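Local structure of Ulp1-like SUMO protease (Chaetomium thermophilum, 6DG4) at residues L53-A56 / T57-L60; G67-F70 / Y71-D74; Q221-E225 / A226-L230. The protein probably removes SUMO from its conjugates as a thiol protease of the peptidase C48 family, this chain being the C-terminal catalytic domain. All coordinates share one frame; numbering follows the deposited sequence.

Contact 1. Residues L53-A56 / T57-L60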
loop_
_atom_site.group_PDB
_atom_site.type_symbol
_atom_site.label_atom_id
_atom_site.label_comp_id
_atom_site.label_asym_id
_atom_site.label_seq_id
_atom_site.Cartn_x
_atom_site.Cartn_y
_atom_site.Cartn_z
ATOM N N LEU A 53 -11.829 -10.676 -0.386
ATOM C CA LEU A 53 -10.401 -10.906 -0.571
ATOM C C LEU A 53 -10.102 -12.203 -1.313
ATOM O O LEU A 53 -9.447 -12.186 -2.360
ATOM C CB LEU A 53 -9.673 -10.892 0.779
ATOM C CG LEU A 53 -8.175 -11.214 0.746
ATOM C CD1 LEU A 53 -7.391 -10.358 -0.242
ATOM C CD2 LEU A 53 -7.589 -11.052 2.143
ATOM N N LEU A 54 -10.568 -13.330 -0.792
ATOM C CA LEU A 54 -10.059 -14.611 -1.263
ATOM C C LEU A 54 -10.527 -15.053 -2.645
ATOM O O LEU A 54 -9.726 -15.632 -3.388
ATOM C CB LEU A 54 -10.350 -15.712 -0.239
ATOM C CG LEU A 54 -9.490 -15.614 1.017
ATOM C CD1 LEU A 54 -10.015 -16.571 2.079
ATOM C CD2 LEU A 54 -8.026 -15.890 0.697
ATOM N N PRO A 55 -11.784 -14.853 -3.040
ATOM C CA PRO A 55 -12.172 -15.264 -4.396
ATOM C C PRO A 55 -11.319 -14.548 -5.431
ATOM O O PRO A 55 -11.050 -13.351 -5.319
ATOM C CB PRO A 55 -13.647 -14.860 -4.495
ATOM C CG PRO A 55 -14.115 -14.786 -3.078
ATOM C CD PRO A 55 -12.922 -14.286 -2.296
ATOM N N ALA A 56 -10.890 -15.300 -6.445
ATOM C CA ALA A 56 -9.986 -14.757 -7.449
ATOM C C ALA A 56 -10.604 -13.605 -8.228
ATOM O O ALA A 56 -9.866 -12.829 -8.846
ATOM C CB ALA A 56 -9.566 -15.867 -8.413
ATOM N N THR A 57 -11.933 -13.468 -8.212
ATOM C CA THR A 57 -12.599 -12.379 -8.919
ATOM C C THR A 57 -13.252 -11.368 -7.982
ATOM O O THR A 57 -14.033 -10.531 -8.444
ATOM C CB THR A 57 -13.632 -12.901 -9.929
ATOM O OG1 THR A 57 -14.710 -13.564 -9.254
ATOM C CG2 THR A 57 -12.979 -13.854 -10.925
ATOM N N ALA A 58 -12.941 -11.408 -6.689
ATOM C CA ALA A 58 -13.557 -10.491 -5.742
ATOM C C ALA A 58 -12.871 -9.134 -5.768
ATOM O O ALA A 58 -11.646 -9.034 -5.874
ATOM C CB ALA A 58 -13.483 -11.063 -4.325
ATOM N N TRP A 59 -13.666 -8.083 -5.647
ATOM C CA TRP A 59 -13.117 -6.752 -5.449
ATOM C C TRP A 59 -12.818 -6.566 -3.963
ATOM O O TRP A 59 -13.682 -6.795 -3.112
ATOM C CB TRP A 59 -14.106 -5.706 -5.954
ATOM C CG TRP A 59 -14.302 -5.717 -7.450
ATOM C CD1 TRP A 59 -14.901 -6.699 -8.193
ATOM C CD2 TRP A 59 -13.914 -4.693 -8.383
ATOM N NE1 TRP A 59 -14.911 -6.349 -9.524
ATOM C CE2 TRP A 59 -14.312 -5.125 -9.667
ATOM C CE3 TRP A 59 -13.279 -3.453 -8.255
ATOM C CZ2 TRP A 59 -14.092 -4.362 -10.813
ATOM C CZ3 TRP A 59 -13.056 -2.699 -9.398
ATOM C CH2 TRP A 59 -13.463 -3.157 -10.658
ATOM N N LEU A 60 -11.586 -6.182 -3.648
ATOM C CA LEU A 60 -11.191 -6.003 -2.257
ATOM C C LEU A 60 -11.886 -4.787 -1.647
ATOM O O LEU A 60 -12.220 -3.818 -2.336
ATOM C CB LEU A 60 -9.672 -5.838 -2.158
ATOM C CG LEU A 60 -8.838 -7.125 -2.051
ATOM C CD1 LEU A 60 -9.131 -8.090 -3.182
ATOM C CD2 LEU A 60 -7.344 -6.802 -2.005
#
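Pro55 and Ala58 meet across a reversal of the chain. The backbone N-H of Ala58 donates to Pro55 O in a nearly straight hydrogen bond of 3.0 Å (168° at the hydrogen), although the donor stands well above the carbonyl plane. Beside it, Ala58 CB packs 3.8 Å from Pro55 CB; a methyl is small enough to lie against the proline ring. Proline suits the first place of the turn, whose bond needs its carbonyl but not an N-H.

The buried part lies where the two arms leave the turn. Leu53 and Leu60 cross at a slant, with Leu53 CD1 4.0 Å from Leu60 CD2. A chi1 of -87° sets CG of Leu60 beside its own backbone N and carries CD1 to 4.0 Å from Leu53 CA. Leu60 also touches Val204 and Ile207 of helix 202-215, so an alanine here would probably leave Leu53 CD1 without its apolar mate and open a gap against that helix. Arg232 ties the arms by donating to both Leu53 O and Ala58 O.

The solvent side is the corner, where Thr57 is exposed and Ala56, packed on Pro229, partly so. Pro55 to Ala58 form a type I beta turn, flanked by the Leu53-Leu60 pair, between helices 46-50 and 62-80.

Contact 2. Residues G67-F70 / Y71-D74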
loop_
_atom_site.group_PDB
_atom_site.type_symbol
_atom_site.label_atom_id
_atom_site.label_comp_id
_atom_site.label_asym_id
_atom_site.label_seq_id
_atom_site.Cartn_x
_atom_site.Cartn_y
_atom_site.Cartn_z
ATOM N N GLY A 67 -5.630 -2.216 5.677
ATOM C CA GLY A 67 -4.958 -3.068 6.642
ATOM C C GLY A 67 -3.627 -3.571 6.127
ATOM O O GLY A 67 -2.607 -3.508 6.820
ATOM N N ALA A 68 -3.616 -4.067 4.890
ATOM C CA ALA A 68 -2.386 -4.604 4.326
ATOM C C ALA A 68 -1.329 -3.522 4.175
ATOM O O ALA A 68 -0.157 -3.738 4.503
ATOM C CB ALA A 68 -2.677 -5.243 2.973
ATOM N N ILE A 69 -1.720 -2.351 3.675
ATOM C CA ILE A 69 -0.743 -1.299 3.420
ATOM C C ILE A 69 -0.179 -0.750 4.725
ATOM O O ILE A 69 1.017 -0.445 4.809
ATOM C CB ILE A 69 -1.347 -0.226 2.496
ATOM C CG1 ILE A 69 -1.590 -0.850 1.112
ATOM C CG2 ILE A 69 -0.431 0.954 2.385
ATOM C CD1 ILE A 69 -2.389 0.003 0.153
ATOM N N PHE A 70 -1.004 -0.641 5.772
ATOM C CA PHE A 70 -0.478 -0.239 7.075
ATOM C C PHE A 70 0.570 -1.232 7.575
ATOM O O PHE A 70 1.567 -0.834 8.187
ATOM C CB PHE A 70 -1.616 -0.086 8.089
ATOM C CG PHE A 70 -2.204 1.306 8.146
ATOM C CD1 PHE A 70 -2.543 1.993 6.989
ATOM C CD2 PHE A 70 -2.433 1.917 9.363
ATOM C CE1 PHE A 70 -3.074 3.279 7.051
ATOM C CE2 PHE A 70 -2.964 3.186 9.429
ATOM C CZ PHE A 70 -3.295 3.865 8.270
ATOM N N TYR A 71 0.370 -2.529 7.313
ATOM C CA TYR A 71 1.363 -3.519 7.723
ATOM C C TYR A 71 2.669 -3.382 6.941
ATOM O O TYR A 71 3.738 -3.661 7.497
ATOM C CB TYR A 71 0.813 -4.942 7.591
ATOM C CG TYR A 71 -0.078 -5.398 8.738
ATOM C CD1 TYR A 71 0.278 -5.171 10.058
ATOM C CD2 TYR A 71 -1.266 -6.073 8.496
ATOM C CE1 TYR A 71 -0.517 -5.590 11.101
ATOM C CE2 TYR A 71 -2.075 -6.499 9.545
ATOM C CZ TYR A 71 -1.692 -6.250 10.846
ATOM O OH TYR A 71 -2.487 -6.664 11.895
ATOM N N ILE A 72 2.608 -2.973 5.665
ATOM C CA ILE A 72 3.831 -2.705 4.908
ATOM C C ILE A 72 4.632 -1.614 5.600
ATOM O O ILE A 72 5.835 -1.753 5.852
ATOM C CB ILE A 72 3.498 -2.290 3.462
ATOM C CG1 ILE A 72 2.708 -3.375 2.736
ATOM C CG2 ILE A 72 4.776 -1.962 2.690
ATOM C CD1 ILE A 72 2.166 -2.922 1.388
ATOM N N ALA A 73 3.969 -0.495 5.887
ATOM C CA ALA A 73 4.653 0.624 6.517
ATOM C C ALA A 73 5.236 0.214 7.857
ATOM O O ALA A 73 6.370 0.575 8.187
ATOM C CB ALA A 73 3.687 1.793 6.688
ATOM N N ASP A 74 4.481 -0.552 8.642
ATOM C CA ASP A 74 4.973 -0.941 9.957
ATOM C C ASP A 74 6.174 -1.875 9.853
ATOM O O ASP A 74 7.089 -1.806 10.683
ATOM C CB ASP A 74 3.858 -1.578 10.774
ATOM C CG ASP A 74 4.169 -1.582 12.240
ATOM O OD1 ASP A 74 4.369 -0.487 12.806
ATOM O OD2 ASP A 74 4.230 -2.675 12.820
#
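Ile69 and Ile72 lie one turn apart on an alpha helix, helix 62-80, largely buried at this point, and four successive backbone bonds of the i to i+4 kind join residues 67-70 to 71-74. Tyr71 N donates to Gly67 O, Ile72 N to Ala68 O, Ala73 N to Ile69 O and Asp74 N to Phe70 O. The last is the shortest, at 3.0 Å, and the third is the straightest, at 168°.

One apolar pair, three residues apart, accompanies these bonds. Ile69 CG1 is 4.3 Å from Ile72 CD1, a loose touch; each side chain also packs outside the segments. Ile72 packs on Ala210, Ile211 and Ala214 of helix 202-215, while Ile69 reaches Ala91, Leu129 and Pro131 on the sheet. Isoleucine suits both places, being bulky and wholly apolar between layers, and the small Ala68 and Ala73 allow close approach to Ile207 and Cys89 respectively.

A third group comprises side-chain carbons resting against carbonyl oxygens of the preceding turn. With chi1 at -59°, CG1 of Ile72 stands beside its own backbone N and falls back to 3.4 Å from Ala68 O. Tyr71, whose side chain also touches Leu39, behaves likewise: its ring slants past the glycine carbonyl, and CD2 comes to 3.3 Å from Gly67 O.

Contact 3. Residues Q221-E225 / A226-L230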
loop_
_atom_site.group_PDB
_atom_site.type_symbol
_atom_site.label_atom_id
_atom_site.label_comp_id
_atom_site.label_asym_id
_atom_site.label_seq_id
_atom_site.Cartn_x
_atom_site.Cartn_y
_atom_site.Cartn_z
ATOM N N GLN A 221 9.678 -6.333 -12.508
ATOM C CA GLN A 221 10.538 -7.506 -12.499
ATOM C C GLN A 221 10.053 -8.583 -11.540
ATOM O O GLN A 221 10.654 -9.660 -11.502
ATOM C CB GLN A 221 11.965 -7.084 -12.108
ATOM C CG GLN A 221 12.600 -6.129 -13.106
ATOM C CD GLN A 221 13.961 -5.605 -12.680
ATOM O OE1 GLN A 221 14.347 -5.702 -11.515
ATOM N NE2 GLN A 221 14.693 -5.037 -13.632
ATOM N N ALA A 222 8.968 -8.344 -10.795
ATOM C CA ALA A 222 8.687 -9.126 -9.598
ATOM C C ALA A 222 7.450 -10.013 -9.647
ATOM O O ALA A 222 7.411 -11.001 -8.913
ATOM C CB ALA A 222 8.560 -8.204 -8.376
ATOM N N TYR A 223 6.438 -9.705 -10.455
ATOM C CA TYR A 223 5.202 -10.482 -10.380
ATOM C C TYR A 223 4.403 -10.320 -11.667
ATOM O O TYR A 223 4.736 -9.507 -12.534
ATOM C CB TYR A 223 4.390 -10.120 -9.121
ATOM C CG TYR A 223 3.671 -8.786 -9.148
ATOM C CD1 TYR A 223 4.328 -7.598 -8.830
ATOM C CD2 TYR A 223 2.324 -8.719 -9.466
ATOM C CE1 TYR A 223 3.662 -6.383 -8.850
ATOM C CE2 TYR A 223 1.649 -7.512 -9.493
ATOM C CZ TYR A 223 2.312 -6.349 -9.182
ATOM O OH TYR A 223 1.603 -5.164 -9.213
ATOM N N THR A 224 3.350 -11.140 -11.783
ATOM C CA THR A 224 2.441 -11.111 -12.915
ATOM C C THR A 224 0.996 -11.127 -12.427
ATOM O O THR A 224 0.698 -11.528 -11.297
ATOM C CB THR A 224 2.615 -12.335 -13.819
ATOM O OG1 THR A 224 2.087 -13.478 -13.136
ATOM C CG2 THR A 224 4.079 -12.576 -14.164
ATOM N N GLU A 225 0.093 -10.718 -13.320
ATOM C CA GLU A 225 -1.331 -10.744 -13.005
ATOM C C GLU A 225 -1.813 -12.155 -12.675
ATOM O O GLU A 225 -2.652 -12.339 -11.786
ATOM C CB GLU A 225 -2.132 -10.160 -14.170
ATOM C CG GLU A 225 -3.626 -10.084 -13.891
ATOM C CD GLU A 225 -4.390 -9.293 -14.939
ATOM O OE1 GLU A 225 -4.230 -9.599 -16.142
ATOM O OE2 GLU A 225 -5.158 -8.375 -14.559
ATOM N N ALA A 226 -1.304 -13.167 -13.382
ATOM C CA ALA A 226 -1.764 -14.533 -13.151
ATOM C C ALA A 226 -1.413 -15.053 -11.759
ATOM O O ALA A 226 -2.001 -16.048 -11.322
ATOM C CB ALA A 226 -1.198 -15.466 -14.218
ATOM N N GLN A 227 -0.478 -14.410 -11.060
ATOM C CA GLN A 227 -0.126 -14.789 -9.696
ATOM C C GLN A 227 -1.049 -14.183 -8.645
ATOM O O GLN A 227 -0.910 -14.500 -7.458
ATOM C CB GLN A 227 1.313 -14.360 -9.390
ATOM C CG GLN A 227 2.352 -15.085 -10.202
ATOM C CD GLN A 227 3.703 -14.424 -10.134
ATOM O OE1 GLN A 227 3.839 -13.316 -9.625
ATOM N NE2 GLN A 227 4.707 -15.090 -10.666
ATOM N N LEU A 228 -1.996 -13.352 -9.041
ATOM C CA LEU A 228 -2.765 -12.626 -8.041
ATOM C C LEU A 228 -3.778 -13.470 -7.275
ATOM O O LEU A 228 -4.031 -13.160 -6.107
ATOM C CB LEU A 228 -3.401 -11.374 -8.650
ATOM C CG LEU A 228 -2.368 -10.366 -9.162
ATOM C CD1 LEU A 228 -3.059 -9.114 -9.639
ATOM C CD2 LEU A 228 -1.303 -10.017 -8.122
ATOM N N PRO A 229 -4.357 -14.540 -7.832
ATOM C CA PRO A 229 -5.182 -15.408 -6.967
ATOM C C PRO A 229 -4.406 -15.944 -5.777
ATOM O O PRO A 229 -4.914 -15.964 -4.647
ATOM C CB PRO A 229 -5.651 -16.508 -7.924
ATOM C CG PRO A 229 -5.730 -15.804 -9.252
ATOM C CD PRO A 229 -4.522 -14.890 -9.258
ATOM N N LEU A 230 -3.159 -16.344 -5.997
ATOM C CA LEU A 230 -2.318 -16.770 -4.887
ATOM C C LEU A 230 -1.985 -15.602 -3.965
ATOM O O LEU A 230 -1.970 -15.758 -2.739
ATOM C CB LEU A 230 -1.053 -17.403 -5.449
ATOM C CG LEU A 230 0.071 -17.687 -4.468
ATOM C CD1 LEU A 230 -0.398 -18.605 -3.352
ATOM C CD2 LEU A 230 1.238 -18.287 -5.252
HETATM O O HOH W 1 6.083 -13.283 -7.938
#
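Gln227 OE1 is gripped from two sources: the backbone N-H of Thr224 donates to it at 3.1 Å, and a water donates to it at 2.8 Å. The Thr224 donor stands 71° out of the plane of the amide, so the bond uses no in-plane lone pair. The same water also donates to Ala222 O and thereby links the loop to the glutamine. Gln227 reaches back because CG lies beside its own backbone N (chi1 -66°) and the chain then runs extended, crossing the Thr224 side chain at about a right angle.

In return, Gln227 N donates to Thr224 O at 3.1 Å and, weakly, to Thr224 OG1 at 3.4 Å. A threonine whose hydroxyl faces this N-H, answered by a glutamine three residues on that accepts the threonine's own N-H, resembles a capping box at the start of the 3-10 turn, although the hydroxyl half is weak and the N-H is held mainly by Thr224 O. The 3-10 turn is closed by Leu228 N donating to Glu225 O at 3.0 Å. Proline fits at 229, in the first turn of the helix, where a missing N-H costs little.

On the inner side Leu228 CD2 rests 4.1 Å from Tyr223 CD2, approaching the ring obliquely. Tyr223 OH bonds to Asn209, and Glu225 OE2 accepts from the backbone of Thr197 and Asn198. Tyr223, Glu225 and Leu228 all pack on Phe205, so the start of helix 228-241 is laid against helix 202-215, while the Gln227 side chain touches Gln10 in the loop before helix 17-27.

Overall arrangement
All three contacts are local and follow in series along the chain, none nesting within or crossing another. Contact 1 closes a tight turn in the loop leading from helix 46-50 to helix 62-80. Contact 2 closes no loop; it lies within helix 62-80, nearer the centre of the chain, between helix 202-215 and the mixed sheet. Contact 3 comes much later, where the loop after helix 202-215 turns into helix 228-241. Contacts 1 and 3 nevertheless touch, Ala56 CB lying 3.9 Å from Pro229 CG, whereas contact 2 touches neither. Helix 202-215 is their common neighbour, packed on by side chains from all three.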